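Local structure of putative integrase (Listeria innocua, 5U96) at residues A[6-17]-A[34-45]. The protein is a serine integrase that probably binds DNA and exchanges strands in site-specific recombination, represented here by its coiled-coil domain. Residues are numbered along the deposited sequence; the frame is centred on the assembly and turned at random.
Sequences KLKIEHAKKKRL and MMNDIDAQINYY
With CG anti to the carbonyl carbon (chi1 -72°), Tyr45 reaches across to Lys6 and Leu7, while Lys14 turns CG anti to its backbone N (chi1 -162°) and stretches toward Asp39. Lys6 lays its CB over one face of the Tyr45 ring in a CH-pi contact, 3.8 Å from the centroid. Leu7 runs counter to the same tyrosine, its CD2 3.5 Å from Tyr45 CB. Glu10 is a knob among Ile38, Gln41, Ile42 and Tyr45, with Glu10 CG at the edge of the Tyr45 ring. A water joins Glu10 OE2 (2.9 Å) to Tyr45 OH (2.6 Å), whereas buried Glu10 OE1 has no polar partner and lies against Ile38 CG2. Ile38 and Ile42 return the interlocking as knobs into helix 7-23, and Leu17 CD2 packs 3.6 Å from Met35 CE. Lys14, also a knob, forms a salt bridge with Asp39; its modelled NZ to OD1 separation is doubtfully short. Such reciprocal knobs-into-holes packing, with axes at 159°, marks an antiparallel coiled coil, the domain whose interactions mediate integrase directionality. Helices 7-23 and 28-50 form this hairpin, against which the second subunit packs: its Ile22 meets Lys13 and Ile38, and its Phe18 meets Met34.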
ATOM      1  N   LYS A   6     -13.087   8.914 -12.196  1.00 39.10           N
ATOM      2  CA  LYS A   6     -11.849   8.633 -11.474  1.00 38.86           C
ATOM      3  C   LYS A   6     -12.133   8.106 -10.073  1.00 38.28           C
ATOM      4  O   LYS A   6     -11.289   7.446  -9.469  1.00 38.32           O
ATOM      5  CB  LYS A   6     -10.974   9.885 -11.398  1.00 37.84           C
ATOM      6  CG  LYS A   6     -10.516  10.380 -12.760  1.00 36.86           C
ATOM      7  CD  LYS A   6      -9.136  11.019 -12.714  1.00 37.20           C
ATOM      8  CE  LYS A   6      -8.484  10.987 -14.086  1.00 37.70           C
ATOM      9  NZ  LYS A   6      -7.652  12.192 -14.347  1.00 39.89           N
ATOM     10  N   LEU A   7     -13.327   8.393  -9.562  1.00 38.91           N
ATOM     11  CA  LEU A   7     -13.696   7.981  -8.213  1.00 38.59           C
ATOM     12  C   LEU A   7     -13.938   6.477  -8.138  1.00 38.05           C
ATOM     13  O   LEU A   7     -13.625   5.843  -7.130  1.00 37.17           O
ATOM     14  CB  LEU A   7     -14.938   8.738  -7.742  1.00 38.54           C
ATOM     15  CG  LEU A   7     -14.719  10.227  -7.472  1.00 37.71           C
ATOM     16  CD1 LEU A   7     -15.741  11.070  -8.215  1.00 38.49           C
ATOM     17  CD2 LEU A   7     -14.771  10.516  -5.980  1.00 37.13           C
ATOM     18  N   LYS A   8     -14.498   5.907  -9.202  1.00 39.06           N
ATOM     19  CA  LYS A   8     -14.758   4.470  -9.242  1.00 39.30           C
ATOM     20  C   LYS A   8     -13.453   3.685  -9.203  1.00 38.27           C
ATOM     21  O   LYS A   8     -13.401   2.583  -8.658  1.00 37.36           O
ATOM     22  CB  LYS A   8     -15.558   4.092 -10.488  1.00 39.95           C
ATOM     23  CG  LYS A   8     -17.009   4.547 -10.460  1.00 39.72           C
ATOM     24  CD  LYS A   8     -17.752   4.116 -11.716  1.00 39.59           C
ATOM     25  CE  LYS A   8     -19.094   4.819 -11.855  1.00 39.17           C
ATOM     26  NZ  LYS A   8     -18.937   6.292 -11.992  1.00 38.27           N
ATOM     27  N   ILE A   9     -12.401   4.251  -9.787  1.00 36.71           N
ATOM     28  CA  ILE A   9     -11.080   3.647  -9.709  1.00 37.22           C
ATOM     29  C   ILE A   9     -10.550   3.766  -8.285  1.00 35.08           C
ATOM     30  O   ILE A   9      -9.992   2.815  -7.740  1.00 35.22           O
ATOM     31  CB  ILE A   9     -10.083   4.302 -10.686  1.00 37.77           C
ATOM     32  CG1 ILE A   9     -10.517   4.048 -12.134  1.00 38.16           C
ATOM     33  CG2 ILE A   9      -8.671   3.771 -10.435  1.00 36.14           C
ATOM     34  CD1 ILE A   9      -9.545   4.573 -13.174  1.00 37.82           C
ATOM     35  N   GLU A  10     -10.724   4.943  -7.690  1.00 34.99           N
ATOM     36  CA  GLU A  10     -10.274   5.184  -6.325  1.00 35.44           C
ATOM     37  C   GLU A  10     -11.002   4.269  -5.345  1.00 34.48           C
ATOM     38  O   GLU A  10     -10.419   3.806  -4.366  1.00 32.93           O
ATOM     39  CB  GLU A  10     -10.486   6.650  -5.940  1.00 35.11           C
ATOM     40  CG  GLU A  10      -9.458   7.604  -6.533  1.00 35.22           C
ATOM     41  CD  GLU A  10      -8.057   7.372  -5.994  1.00 34.61           C
ATOM     42  OE1 GLU A  10      -7.929   6.856  -4.863  1.00 33.62           O
ATOM     43  OE2 GLU A  10      -7.083   7.703  -6.702  1.00 35.01           O
ATOM     44  N   HIS A  11     -12.277   4.011  -5.617  1.00 34.64           N
ATOM     45  CA  HIS A  11     -13.058   3.095  -4.795  1.00 34.59           C
ATOM     46  C   HIS A  11     -12.547   1.672  -4.970  1.00 34.48           C
ATOM     47  O   HIS A  11     -12.523   0.891  -4.020  1.00 33.12           O
ATOM     48  CB  HIS A  11     -14.542   3.178  -5.155  1.00 35.07           C
ATOM     49  CG  HIS A  11     -15.181   4.474  -4.768  1.00 34.92           C
ATOM     50  ND1 HIS A  11     -16.155   5.081  -5.531  1.00 35.63           N
ATOM     51  CD2 HIS A  11     -14.988   5.278  -3.696  1.00 34.64           C
ATOM     52  CE1 HIS A  11     -16.533   6.204  -4.948  1.00 35.54           C
ATOM     53  NE2 HIS A  11     -15.840   6.347  -3.833  1.00 35.29           N
ATOM     54  N   ALA A  12     -12.141   1.339  -6.192  1.00 34.93           N
ATOM     55  CA  ALA A  12     -11.501   0.059  -6.449  1.00 34.02           C
ATOM     56  C   ALA A  12     -10.148   0.036  -5.753  1.00 33.55           C
ATOM     57  O   ALA A  12      -9.744  -0.982  -5.199  1.00 33.31           O
ATOM     58  CB  ALA A  12     -11.346  -0.178  -7.941  1.00 34.64           C
ATOM     59  N   LYS A  13      -9.454   1.170  -5.776  1.00 33.49           N
ATOM     60  CA  LYS A  13      -8.192   1.301  -5.057  1.00 33.03           C
ATOM     61  C   LYS A  13      -8.434   1.243  -3.553  1.00 33.92           C
ATOM     62  O   LYS A  13      -7.566   0.809  -2.795  1.00 33.49           O
ATOM     63  CB  LYS A  13      -7.484   2.608  -5.430  1.00 33.41           C
ATOM     64  CG  LYS A  13      -6.813   2.586  -6.800  1.00 33.27           C
ATOM     65  CD  LYS A  13      -6.154   3.919  -7.150  1.00 33.42           C
ATOM     66  CE  LYS A  13      -5.093   4.324  -6.134  1.00 33.61           C
ATOM     67  NZ  LYS A  13      -4.313   5.514  -6.576  1.00 34.47           N
ATOM     68  N   LYS A  14      -9.616   1.677  -3.125  1.00 34.23           N
ATOM     69  CA  LYS A  14      -9.975   1.648  -1.711  1.00 34.18           C
ATOM     70  C   LYS A  14     -10.399   0.247  -1.286  1.00 33.69           C
ATOM     71  O   LYS A  14     -10.031  -0.216  -0.206  1.00 33.87           O
ATOM     72  CB  LYS A  14     -11.097   2.644  -1.412  1.00 34.48           C
ATOM     73  CG  LYS A  14     -11.225   2.991   0.066  1.00 35.28           C
ATOM     74  CD  LYS A  14     -12.450   3.850   0.350  1.00 36.45           C
ATOM     75  CE  LYS A  14     -12.533   4.222   1.824  1.00 37.39           C
ATOM     76  NZ  LYS A  14     -12.549   5.694   2.038  1.00 38.23           N
ATOM     77  N   LYS A  15     -11.180  -0.421  -2.133  1.00 33.43           N
ATOM     78  CA  LYS A  15     -11.647  -1.775  -1.842  1.00 34.16           C
ATOM     79  C   LYS A  15     -10.475  -2.719  -1.631  1.00 34.38           C
ATOM     80  O   LYS A  15     -10.361  -3.354  -0.583  1.00 34.47           O
ATOM     81  CB  LYS A  15     -12.531  -2.310  -2.973  1.00 33.69           C
ATOM     82  CG  LYS A  15     -12.859  -3.799  -2.837  1.00 34.39           C
ATOM     83  CD  LYS A  15     -13.623  -4.336  -4.031  1.00 34.91           C
ATOM     84  CE  LYS A  15     -13.725  -5.854  -3.967  1.00 35.71           C
ATOM     85  NZ  LYS A  15     -12.432  -6.526  -4.288  1.00 36.12           N
ATOM     86  N   ARG A  16      -9.627  -2.814  -2.652  1.00 33.26           N
ATOM     87  CA  ARG A  16      -8.462  -3.691  -2.632  1.00 33.80           C
ATOM     88  C   ARG A  16      -7.708  -3.527  -1.323  1.00 34.36           C
ATOM     89  O   ARG A  16      -7.362  -4.503  -0.659  1.00 33.33           O
ATOM     90  CB  ARG A  16      -7.541  -3.381  -3.813  1.00 33.73           C
ATOM     91  CG  ARG A  16      -8.207  -3.506  -5.178  1.00 33.17           C
ATOM     92  CD  ARG A  16      -8.034  -4.890  -5.754  1.00 33.87           C
ATOM     93  NE  ARG A  16      -6.638  -5.174  -6.061  1.00 33.44           N
ATOM     94  CZ  ARG A  16      -6.154  -6.390  -6.281  1.00 32.88           C
ATOM     95  NH1 ARG A  16      -6.946  -7.451  -6.221  1.00 33.32           N
ATOM     96  NH2 ARG A  16      -4.870  -6.546  -6.553  1.00 33.43           N
ATOM     97  N   LEU A  17      -7.485  -2.273  -0.951  1.00 33.86           N
ATOM     98  CA  LEU A  17      -6.812  -1.941   0.293  1.00 34.92           C
ATOM     99  C   LEU A  17      -7.580  -2.473   1.498  1.00 34.33           C
ATOM    100  O   LEU A  17      -6.979  -2.954   2.459  1.00 34.48           O
ATOM    101  CB  LEU A  17      -6.641  -0.426   0.404  1.00 34.72           C
ATOM    102  CG  LEU A  17      -5.889   0.106   1.624  1.00 35.80           C
ATOM    103  CD1 LEU A  17      -4.486  -0.475   1.686  1.00 36.10           C
ATOM    104  CD2 LEU A  17      -5.847   1.630   1.592  1.00 36.97           C
ATOM    105  N   MET A  34      -1.577   4.987   3.268  1.00 38.89           N
ATOM    106  CA  MET A  34      -2.030   5.067   1.884  1.00 39.00           C
ATOM    107  C   MET A  34      -3.520   5.367   1.821  1.00 38.06           C
ATOM    108  O   MET A  34      -3.998   5.976   0.866  1.00 37.96           O
ATOM    109  CB  MET A  34      -1.727   3.769   1.146  1.00 38.92           C
ATOM    110  CG  MET A  34      -0.268   3.365   1.213  1.00 38.65           C
ATOM    111  SD  MET A  34       0.046   1.782   0.430  1.00 34.75           S
ATOM    112  CE  MET A  34      -0.791   0.673   1.559  1.00 36.09           C
ATOM    113  N   MET A  35      -4.252   4.928   2.838  1.00 38.56           N
ATOM    114  CA  MET A  35      -5.672   5.231   2.930  1.00 38.51           C
ATOM    115  C   MET A  35      -5.865   6.732   3.115  1.00 38.50           C
ATOM    116  O   MET A  35      -6.824   7.311   2.606  1.00 38.80           O
ATOM    117  CB  MET A  35      -6.316   4.464   4.085  1.00 38.75           C
ATOM    118  CG  MET A  35      -7.792   4.768   4.274  1.00 38.58           C
ATOM    119  SD  MET A  35      -8.793   4.327   2.841  1.00 36.73           S
ATOM    120  CE  MET A  35      -8.962   2.560   3.073  1.00 37.09           C
ATOM    121  N   ASN A  36      -4.949   7.354   3.850  1.00 38.66           N
ATOM    122  CA  ASN A  36      -4.960   8.799   4.030  1.00 38.33           C
ATOM    123  C   ASN A  36      -4.823   9.508   2.689  1.00 38.37           C
ATOM    124  O   ASN A  36      -5.414  10.565   2.469  1.00 38.75           O
ATOM    125  CB  ASN A  36      -3.835   9.223   4.975  1.00 38.75           C
ATOM    126  CG  ASN A  36      -3.739  10.727   5.135  1.00 38.85           C
ATOM    127  OD1 ASN A  36      -4.545  11.341   5.835  1.00 39.13           O
ATOM    128  ND2 ASN A  36      -2.740  11.326   4.499  1.00 39.37           N
ATOM    129  N   ASP A  37      -4.042   8.913   1.794  1.00 38.42           N
ATOM    130  CA  ASP A  37      -3.869   9.444   0.448  1.00 37.61           C
ATOM    131  C   ASP A  37      -5.063   9.092  -0.431  1.00 37.13           C
ATOM    132  O   ASP A  37      -5.515   9.908  -1.234  1.00 37.73           O
ATOM    133  CB  ASP A  37      -2.582   8.907  -0.180  1.00 37.78           C
ATOM    134  CG  ASP A  37      -1.344   9.284   0.611  1.00 37.53           C
ATOM    135  OD1 ASP A  37      -1.318  10.393   1.185  1.00 37.75           O
ATOM    136  OD2 ASP A  37      -0.397   8.473   0.658  1.00 37.76           O
ATOM    137  N   ILE A  38      -5.571   7.873  -0.276  1.00 37.18           N
ATOM    138  CA  ILE A  38      -6.699   7.409  -1.075  1.00 37.21           C
ATOM    139  C   ILE A  38      -7.984   8.153  -0.708  1.00 37.39           C
ATOM    140  O   ILE A  38      -8.726   8.578  -1.590  1.00 37.51           O
ATOM    141  CB  ILE A  38      -6.915   5.888  -0.912  1.00 36.75           C
ATOM    142  CG1 ILE A  38      -5.840   5.123  -1.691  1.00 35.93           C
ATOM    143  CG2 ILE A  38      -8.305   5.492  -1.394  1.00 35.70           C
ATOM    144  CD1 ILE A  38      -5.888   3.619  -1.508  1.00 34.88           C
ATOM    145  N   ASP A  39      -8.246   8.305   0.588  1.00 37.63           N
ATOM    146  CA  ASP A  39      -9.420   9.047   1.044  1.00 37.91           C
ATOM    147  C   ASP A  39      -9.367  10.499   0.581  1.00 37.80           C
ATOM    148  O   ASP A  39     -10.379  11.066   0.170  1.00 38.19           O
ATOM    149  CB  ASP A  39      -9.538   8.998   2.571  1.00 37.69           C
ATOM    150  CG  ASP A  39      -9.968   7.637   3.084  1.00 37.64           C
ATOM    151  OD1 ASP A  39     -10.511   6.839   2.293  1.00 37.87           O
ATOM    152  OD2 ASP A  39      -9.774   7.368   4.288  1.00 37.78           O
ATOM    153  N   ALA A  40      -8.181  11.095   0.652  1.00 38.01           N
ATOM    154  CA  ALA A  40      -7.994  12.489   0.268  1.00 38.33           C
ATOM    155  C   ALA A  40      -8.277  12.708  -1.214  1.00 38.61           C
ATOM    156  O   ALA A  40      -8.897  13.701  -1.593  1.00 38.65           O
ATOM    157  CB  ALA A  40      -6.583  12.938   0.600  1.00 38.93           C
ATOM    158  N   GLN A  41      -7.818  11.782  -2.050  1.00 38.23           N
ATOM    159  CA  GLN A  41      -8.012  11.901  -3.491  1.00 38.46           C
ATOM    160  C   GLN A  41      -9.492  11.815  -3.846  1.00 37.88           C
ATOM    161  O   GLN A  41      -9.946  12.444  -4.802  1.00 38.13           O
ATOM    162  CB  GLN A  41      -7.223  10.818  -4.232  1.00 37.89           C
ATOM    163  CG  GLN A  41      -7.282  10.936  -5.748  1.00 38.02           C
ATOM    164  CD  GLN A  41      -6.961  12.334  -6.238  1.00 37.80           C
ATOM    165  OE1 GLN A  41      -7.853  13.083  -6.636  1.00 37.99           O
ATOM    166  NE2 GLN A  41      -5.686  12.697  -6.206  1.00 38.76           N
ATOM    167  N   ILE A  42     -10.240  11.036  -3.073  1.00 37.41           N
ATOM    168  CA  ILE A  42     -11.688  10.973  -3.227  1.00 37.74           C
ATOM    169  C   ILE A  42     -12.307  12.316  -2.862  1.00 38.13           C
ATOM    170  O   ILE A  42     -13.321  12.722  -3.431  1.00 37.82           O
ATOM    171  CB  ILE A  42     -12.311   9.870  -2.346  1.00 37.51           C
ATOM    172  CG1 ILE A  42     -11.817   8.490  -2.791  1.00 36.32           C
ATOM    173  CG2 ILE A  42     -13.834   9.939  -2.402  1.00 38.20           C
ATOM    174  CD1 ILE A  42     -12.204   7.364  -1.850  1.00 36.37           C
ATOM    175  N   ASN A  43     -11.686  13.002  -1.908  1.00 38.24           N
ATOM    176  CA  ASN A  43     -12.202  14.268  -1.410  1.00 38.81           C
ATOM    177  C   ASN A  43     -12.115  15.379  -2.452  1.00 38.17           C
ATOM    178  O   ASN A  43     -13.053  16.162  -2.613  1.00 39.33           O
ATOM    179  CB  ASN A  43     -11.441  14.683  -0.149  1.00 38.30           C
ATOM    180  CG  ASN A  43     -12.183  15.722   0.667  1.00 38.28           C
ATOM    181  OD1 ASN A  43     -13.390  15.908   0.513  1.00 38.68           O
ATOM    182  ND2 ASN A  43     -11.462  16.405   1.548  1.00 38.26           N
ATOM    183  N   TYR A  44     -10.989  15.448  -3.154  1.00 38.72           N
ATOM    184  CA  TYR A  44     -10.783  16.477  -4.168  1.00 39.70           C
ATOM    185  C   TYR A  44     -11.718  16.266  -5.357  1.00 39.59           C
ATOM    186  O   TYR A  44     -12.266  17.225  -5.900  1.00 39.86           O
ATOM    187  CB  TYR A  44      -9.327  16.493  -4.643  1.00 40.90           C
ATOM    188  CG  TYR A  44      -9.012  17.656  -5.562  1.00 41.67           C
ATOM    189  CD1 TYR A  44      -8.913  18.949  -5.066  1.00 41.60           C
ATOM    190  CD2 TYR A  44      -8.818  17.464  -6.924  1.00 42.37           C
ATOM    191  CE1 TYR A  44      -8.631  20.019  -5.898  1.00 42.31           C
ATOM    192  CE2 TYR A  44      -8.532  18.527  -7.764  1.00 43.37           C
ATOM    193  CZ  TYR A  44      -8.443  19.803  -7.245  1.00 43.03           C
ATOM    194  OH  TYR A  44      -8.163  20.865  -8.077  1.00 42.83           O
ATOM    195  N   TYR A  45     -11.895  15.009  -5.756  1.00 38.49           N
ATOM    196  CA  TYR A  45     -12.796  14.673  -6.853  1.00 38.40           C
ATOM    197  C   TYR A  45     -14.217  15.118  -6.528  1.00 37.99           C
ATOM    198  O   TYR A  45     -14.970  15.523  -7.414  1.00 38.62           O
ATOM    199  CB  TYR A  45     -12.763  13.167  -7.140  1.00 37.64           C
ATOM    200  CG  TYR A  45     -11.492  12.666  -7.807  1.00 37.76           C
ATOM    201  CD1 TYR A  45     -10.708  13.506  -8.590  1.00 38.09           C
ATOM    202  CD2 TYR A  45     -11.085  11.347  -7.658  1.00 37.69           C
ATOM    203  CE1 TYR A  45      -9.556  13.046  -9.200  1.00 37.92           C
ATOM    204  CE2 TYR A  45      -9.932  10.879  -8.263  1.00 37.28           C
ATOM    205  CZ  TYR A  45      -9.171  11.733  -9.034  1.00 37.80           C
ATOM    206  OH  TYR A  45      -8.024  11.275  -9.639  1.00 37.92           O
TER
HETATM  207  O   HOH W   1      -6.661   9.153  -9.167  1.00 38.60           O